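Local coordinates for protein ribonucleoside-diphosphate reductase small chain 2 (Saccharomyces cerevisiae, PDB 1JK0) that helps make deoxyribonucleotides from ribonucleotides for DNA synthesis, being required for folding of its partner small subunit and for assembly with the large subunits, at residues Trp46-Lys51 and Lys114-Phe119; Ser55-Glu60 and Ser128-Met133. All blocks are in the same frame, centred on the assembly; numbering follows the deposited sequence.

Contact 1 (Trp46-Lys51 and Lys114-Phe119); sequences WAAYKK and KSFYGF
Ser115 meets Tyr49 where two helices of the all-helical, ferritin-like fold of ribonucleotide reductase small chains pack side by side, the segments 46-51 and 114-119 running nearly parallel with their axes 8.9 Å apart at a crossing angle of 27°. CG of Tyr49 stands anti to the backbone N (chi1 165°), and the ring that follows meets both Ser115 and Phe119. Ser115 sets CB squarely over the centre of that ring as a CH-pi contact, CB lying 3.8 Å from the ring centroid and only 2° off its normal. The serine hydroxyl takes no part in this: OG bonds to the carbonyl of Pro111 within its own helix, and lies at the edge of the Trp46 ring. One residue on, Phe116 brings its backbone close to Tyr49, their CA atoms 4.7 Å apart, and the CB atoms of the two residues touch. The Phe116 ring turns an edge to the backbone between Ala48 and Tyr49, while its other neighbours include Phe226 of helix 207-232, on which it stacks. An alanine in place of Tyr49 would probably leave the CB of Ser115 without the ring face it packs on and open a gap beside Phe119. At the far end, Phe119 completes the contact by placing its CB at the edge of the tyrosine ring, 4.1 Å from Tyr49 CE1.

Contact 2 (Ser55-Glu60 and Ser128-Met133); sequences SFWTAE and SEVYSM
Ala59 and Val130 bring the two backbones closest, their CA atoms 5.2 Å apart, where the irregular chain of 55-60 passes a turn of the helix carrying 128-133. A small side chain at this approach does most of the touching. The CB of Ala59 points at the helix and meets three residues there: OE2 of Glu129 at 3.5 Å, CE of Met133 at 3.7 Å and, less closely, CB of Val130. Met133 bends at its last torsion (chi3 -57°), which brings the terminal methyl onto the alanine. Glu129 instead runs extended beyond CG, and its OE2 lies 4.4 Å from OE1 of Glu60; each of these oxygens has a salt bridge to a basic side chain of the other protein chain, which probably eases the repulsion between like charges. Trp57 adds CH2 against CG1 of Val130, its NE1 hydrogen-bonded to OD2 of Asp219. The same helical turn carries Tyr131, predicted to belong to the active site. The contact thus holds the start of the loop that follows helix 43-54 against helix 111-138, with Trp57 reaching helix 207-232 and the partner chain meeting Glu129 and Met133.

Both contacts illustrate how one long helix, 111-138, can organise successive parts of the chain: contact 1 lays helix 43-54 against its earlier turns, and contact 2 lays the loop that follows that helix against its later ones. Their centres lie about 19 Å apart, yet they touch, since CZ of Phe119 packs 3.8 Å from CB of Phe56. Both are largely buried and reach the partner chain. Contact 1 joins two helices chiefly through aromatic rings and apolar atoms. Contact 2 is smaller, joins loop to helix, and mixes apolar packing with a pair of carboxylates, one of them on an exposed residue, whose salt bridges go to the other protein chain.

Contact 1 (Trp46-Lys51 and Lys114-Phe119)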
loop_
_atom_site.group_PDB
_atom_site.type_symbol
_atom_site.label_atom_id
_atom_site.label_comp_id
_atom_site.label_asym_id
_atom_site.label_seq_id
_atom_site.Cartn_x
_atom_site.Cartn_y
_atom_site.Cartn_z
ATOM N N TRP B 46 -11.945 5.538 11.346
ATOM C CA TRP B 46 -11.224 6.639 10.675
ATOM C C TRP B 46 -10.388 7.423 11.686
ATOM O O TRP B 46 -9.219 7.730 11.430
ATOM C CB TRP B 46 -12.209 7.591 9.963
ATOM C CG TRP B 46 -11.606 8.700 9.071
ATOM C CD1 TRP B 46 -11.857 10.056 9.170
ATOM C CD2 TRP B 46 -10.809 8.542 7.885
ATOM N NE1 TRP B 46 -11.280 10.735 8.119
ATOM C CE2 TRP B 46 -10.631 9.834 7.317
ATOM C CE3 TRP B 46 -10.235 7.443 7.241
ATOM C CZ2 TRP B 46 -9.901 10.043 6.139
ATOM C CZ3 TRP B 46 -9.506 7.661 6.058
ATOM C CH2 TRP B 46 -9.352 8.949 5.526
ATOM N N ALA B 47 -10.990 7.749 12.829
ATOM C CA ALA B 47 -10.285 8.487 13.869
ATOM C C ALA B 47 -9.163 7.591 14.377
ATOM O O ALA B 47 -8.115 8.076 14.802
ATOM C CB ALA B 47 -11.224 8.851 14.991
ATOM N N ALA B 48 -9.378 6.279 14.329
ATOM C CA ALA B 48 -8.327 5.365 14.766
ATOM C C ALA B 48 -7.167 5.464 13.774
ATOM O O ALA B 48 -6.005 5.504 14.170
ATOM C CB ALA B 48 -8.847 3.938 14.825
ATOM N N TYR B 49 -7.488 5.503 12.482
ATOM C CA TYR B 49 -6.458 5.604 11.451
ATOM C C TYR B 49 -5.704 6.932 11.565
ATOM O O TYR B 49 -4.476 6.952 11.502
ATOM C CB TYR B 49 -7.073 5.436 10.053
ATOM C CG TYR B 49 -6.159 5.866 8.928
ATOM C CD1 TYR B 49 -4.952 5.208 8.690
ATOM C CD2 TYR B 49 -6.484 6.973 8.126
ATOM C CE1 TYR B 49 -4.081 5.648 7.679
ATOM C CE2 TYR B 49 -5.636 7.421 7.123
ATOM C CZ TYR B 49 -4.431 6.758 6.904
ATOM O OH TYR B 49 -3.576 7.209 5.925
ATOM N N LYS B 50 -6.428 8.034 11.754
ATOM C CA LYS B 50 -5.783 9.345 11.894
ATOM C C LYS B 50 -4.837 9.368 13.077
ATOM O O LYS B 50 -3.770 9.968 13.029
ATOM C CB LYS B 50 -6.825 10.443 12.063
ATOM C CG LYS B 50 -7.557 10.739 10.770
ATOM C CD LYS B 50 -6.570 11.218 9.699
ATOM C CE LYS B 50 -7.184 11.266 8.322
ATOM N NZ LYS B 50 -6.197 11.843 7.371
ATOM N N LYS B 51 -5.229 8.678 14.135
ATOM C CA LYS B 51 -4.424 8.634 15.331
ATOM C C LYS B 51 -3.089 7.919 15.114
ATOM O O LYS B 51 -2.055 8.381 15.602
ATOM C CB LYS B 51 -5.217 7.983 16.459
ATOM C CG LYS B 51 -4.608 8.207 17.828
ATOM C CD LYS B 51 -5.371 7.494 18.932
ATOM C CE LYS B 51 -4.734 7.790 20.283
ATOM N NZ LYS B 51 -4.750 9.258 20.574
ATOM N N LYS B 114 -9.294 -0.294 5.612
ATOM C CA LYS B 114 -8.128 -0.690 4.837
ATOM C C LYS B 114 -7.004 0.325 4.960
ATOM O O LYS B 114 -5.838 -0.015 4.809
ATOM C CB LYS B 114 -8.500 -0.882 3.374
ATOM C CG LYS B 114 -9.451 -2.013 3.133
ATOM C CD LYS B 114 -9.943 -1.991 1.694
ATOM C CE LYS B 114 -11.164 -2.882 1.529
ATOM N NZ LYS B 114 -10.852 -4.320 1.760
ATOM N N SER B 115 -7.341 1.580 5.218
ATOM C CA SER B 115 -6.297 2.578 5.380
ATOM C C SER B 115 -5.549 2.289 6.679
ATOM O O SER B 115 -4.312 2.348 6.729
ATOM C CB SER B 115 -6.899 3.979 5.426
ATOM O OG SER B 115 -7.582 4.240 4.214
ATOM N N PHE B 116 -6.295 1.959 7.729
ATOM C CA PHE B 116 -5.665 1.678 9.010
ATOM C C PHE B 116 -4.728 0.477 8.870
ATOM O O PHE B 116 -3.597 0.503 9.358
ATOM C CB PHE B 116 -6.717 1.410 10.100
ATOM C CG PHE B 116 -6.121 1.125 11.458
ATOM C CD1 PHE B 116 -5.449 -0.066 11.706
ATOM C CD2 PHE B 116 -6.157 2.086 12.457
ATOM C CE1 PHE B 116 -4.818 -0.290 12.928
ATOM C CE2 PHE B 116 -5.529 1.875 13.676
ATOM C CZ PHE B 116 -4.855 0.684 13.912
ATOM N N TYR B 117 -5.208 -0.563 8.192
ATOM C CA TYR B 117 -4.429 -1.780 7.988
ATOM C C TYR B 117 -3.186 -1.570 7.140
ATOM O O TYR B 117 -2.113 -2.091 7.464
ATOM C CB TYR B 117 -5.308 -2.878 7.368
ATOM C CG TYR B 117 -6.131 -3.608 8.407
ATOM C CD1 TYR B 117 -5.572 -3.930 9.650
ATOM C CD2 TYR B 117 -7.448 -3.984 8.156
ATOM C CE1 TYR B 117 -6.294 -4.597 10.610
ATOM C CE2 TYR B 117 -8.186 -4.666 9.124
ATOM C CZ TYR B 117 -7.603 -4.972 10.350
ATOM O OH TYR B 117 -8.294 -5.677 11.322
ATOM N N GLY B 118 -3.329 -0.814 6.055
ATOM C CA GLY B 118 -2.194 -0.544 5.199
ATOM C C GLY B 118 -1.106 0.175 5.984
ATOM O O GLY B 118 0.094 0.028 5.699
ATOM N N PHE B 119 -1.527 0.946 6.984
ATOM C CA PHE B 119 -0.592 1.701 7.798
ATOM C C PHE B 119 0.097 0.781 8.772
ATOM O O PHE B 119 1.307 0.880 9.005
ATOM C CB PHE B 119 -1.316 2.776 8.586
ATOM C CG PHE B 119 -0.435 3.895 9.013
ATOM C CD1 PHE B 119 -0.073 4.876 8.109
ATOM C CD2 PHE B 119 0.057 3.958 10.299
ATOM C CE1 PHE B 119 0.771 5.918 8.482
ATOM C CE2 PHE B 119 0.906 5.003 10.684
ATOM C CZ PHE B 119 1.263 5.980 9.768
#

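Contact 2 (Ser55-Glu60 and Ser128-Met133)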
loop_
_atom_site.group_PDB
_atom_site.type_symbol
_atom_site.label_atom_id
_atom_site.label_comp_id
_atom_site.label_asym_id
_atom_site.label_seq_id
_atom_site.Cartn_x
_atom_site.Cartn_y
_atom_site.Cartn_z
ATOM N N SER B 55 1.219 9.463 14.568
ATOM C CA SER B 55 2.362 8.969 15.325
ATOM C C SER B 55 3.478 8.384 14.466
ATOM O O SER B 55 4.473 7.878 15.000
ATOM C CB SER B 55 1.908 7.895 16.312
ATOM O OG SER B 55 1.718 6.634 15.655
ATOM N N PHE B 56 3.316 8.431 13.149
ATOM C CA PHE B 56 4.324 7.897 12.246
ATOM C C PHE B 56 5.773 8.268 12.636
ATOM O O PHE B 56 6.127 9.443 12.735
ATOM C CB PHE B 56 4.023 8.372 10.828
ATOM C CG PHE B 56 5.088 8.037 9.834
ATOM C CD1 PHE B 56 5.294 6.723 9.431
ATOM C CD2 PHE B 56 5.901 9.027 9.315
ATOM C CE1 PHE B 56 6.300 6.398 8.519
ATOM C CE2 PHE B 56 6.905 8.717 8.406
ATOM C CZ PHE B 56 7.107 7.395 8.010
ATOM N N TRP B 57 6.601 7.255 12.866
ATOM C CA TRP B 57 8.001 7.466 13.219
ATOM C C TRP B 57 8.861 6.481 12.415
ATOM O O TRP B 57 8.349 5.523 11.815
ATOM C CB TRP B 57 8.221 7.255 14.721
ATOM C CG TRP B 57 7.781 5.908 15.233
ATOM C CD1 TRP B 57 6.498 5.496 15.478
ATOM C CD2 TRP B 57 8.629 4.787 15.538
ATOM N NE1 TRP B 57 6.499 4.192 15.920
ATOM C CE2 TRP B 57 7.790 3.735 15.968
ATOM C CE3 TRP B 57 10.018 4.572 15.490
ATOM C CZ2 TRP B 57 8.298 2.483 16.353
ATOM C CZ3 TRP B 57 10.520 3.335 15.869
ATOM C CH2 TRP B 57 9.660 2.303 16.299
ATOM N N THR B 58 10.167 6.709 12.401
ATOM C CA THR B 58 11.055 5.836 11.649
ATOM C C THR B 58 12.292 5.410 12.447
ATOM O O THR B 58 12.545 5.911 13.548
ATOM C CB THR B 58 11.508 6.525 10.366
ATOM O OG1 THR B 58 12.214 7.731 10.695
ATOM C CG2 THR B 58 10.292 6.854 9.485
ATOM N N ALA B 59 13.046 4.458 11.907
ATOM C CA ALA B 59 14.249 3.987 12.579
ATOM C C ALA B 59 15.249 5.160 12.736
ATOM O O ALA B 59 15.888 5.321 13.785
ATOM C CB ALA B 59 14.863 2.836 11.777
ATOM N N GLU B 60 15.355 5.987 11.697
ATOM C CA GLU B 60 16.255 7.136 11.721
ATOM C C GLU B 60 15.987 8.048 12.911
ATOM O O GLU B 60 16.903 8.657 13.440
ATOM C CB GLU B 60 16.128 7.965 10.439
ATOM C CG GLU B 60 16.767 7.366 9.190
ATOM C CD GLU B 60 16.023 6.162 8.644
ATOM O OE1 GLU B 60 16.492 5.598 7.632
ATOM O OE2 GLU B 60 14.974 5.777 9.214
ATOM N N SER B 128 10.608 -4.061 12.119
ATOM C CA SER B 128 11.497 -5.112 11.681
ATOM C C SER B 128 12.882 -4.553 11.348
ATOM O O SER B 128 13.870 -5.281 11.380
ATOM C CB SER B 128 10.888 -5.827 10.477
ATOM O OG SER B 128 11.454 -7.126 10.308
ATOM N N GLU B 129 12.954 -3.264 11.029
ATOM C CA GLU B 129 14.235 -2.627 10.717
ATOM C C GLU B 129 14.923 -2.174 11.989
ATOM O O GLU B 129 16.080 -2.499 12.218
ATOM C CB GLU B 129 14.072 -1.389 9.824
ATOM C CG GLU B 129 15.431 -0.781 9.439
ATOM C CD GLU B 129 15.334 0.530 8.686
ATOM O OE1 GLU B 129 14.432 0.684 7.844
ATOM O OE2 GLU B 129 16.188 1.408 8.914
ATOM N N VAL B 130 14.221 -1.400 12.809
ATOM C CA VAL B 130 14.831 -0.934 14.036
ATOM C C VAL B 130 15.359 -2.130 14.820
ATOM O O VAL B 130 16.491 -2.099 15.298
ATOM C CB VAL B 130 13.846 -0.086 14.888
ATOM C CG1 VAL B 130 12.511 -0.739 14.939
ATOM C CG2 VAL B 130 14.386 0.096 16.289
ATOM N N TYR B 131 14.563 -3.193 14.928
ATOM C CA TYR B 131 15.007 -4.377 15.652
ATOM C C TYR B 131 16.331 -4.832 15.080
ATOM O O TYR B 131 17.297 -5.023 15.814
ATOM C CB TYR B 131 14.010 -5.532 15.537
ATOM C CG TYR B 131 12.803 -5.424 16.432
ATOM C CD1 TYR B 131 12.918 -4.966 17.736
ATOM C CD2 TYR B 131 11.544 -5.803 15.978
ATOM C CE1 TYR B 131 11.807 -4.885 18.570
ATOM C CE2 TYR B 131 10.426 -5.732 16.803
ATOM C CZ TYR B 131 10.559 -5.271 18.099
ATOM O OH TYR B 131 9.450 -5.211 18.930
ATOM N N SER B 132 16.375 -5.006 13.764
ATOM C CA SER B 132 17.601 -5.447 13.115
ATOM C C SER B 132 18.778 -4.546 13.477
ATOM O O SER B 132 19.835 -5.039 13.862
ATOM C CB SER B 132 17.417 -5.489 11.598
ATOM O OG SER B 132 16.507 -6.510 11.214
ATOM N N MET B 133 18.596 -3.233 13.366
ATOM C CA MET B 133 19.660 -2.287 13.694
ATOM C C MET B 133 20.285 -2.579 15.050
ATOM O O MET B 133 21.493 -2.447 15.220
ATOM C CB MET B 133 19.129 -0.858 13.713
ATOM C CG MET B 133 18.374 -0.465 12.479
ATOM S SD MET B 133 18.417 1.298 12.284
ATOM C CE MET B 133 17.710 1.811 13.829
#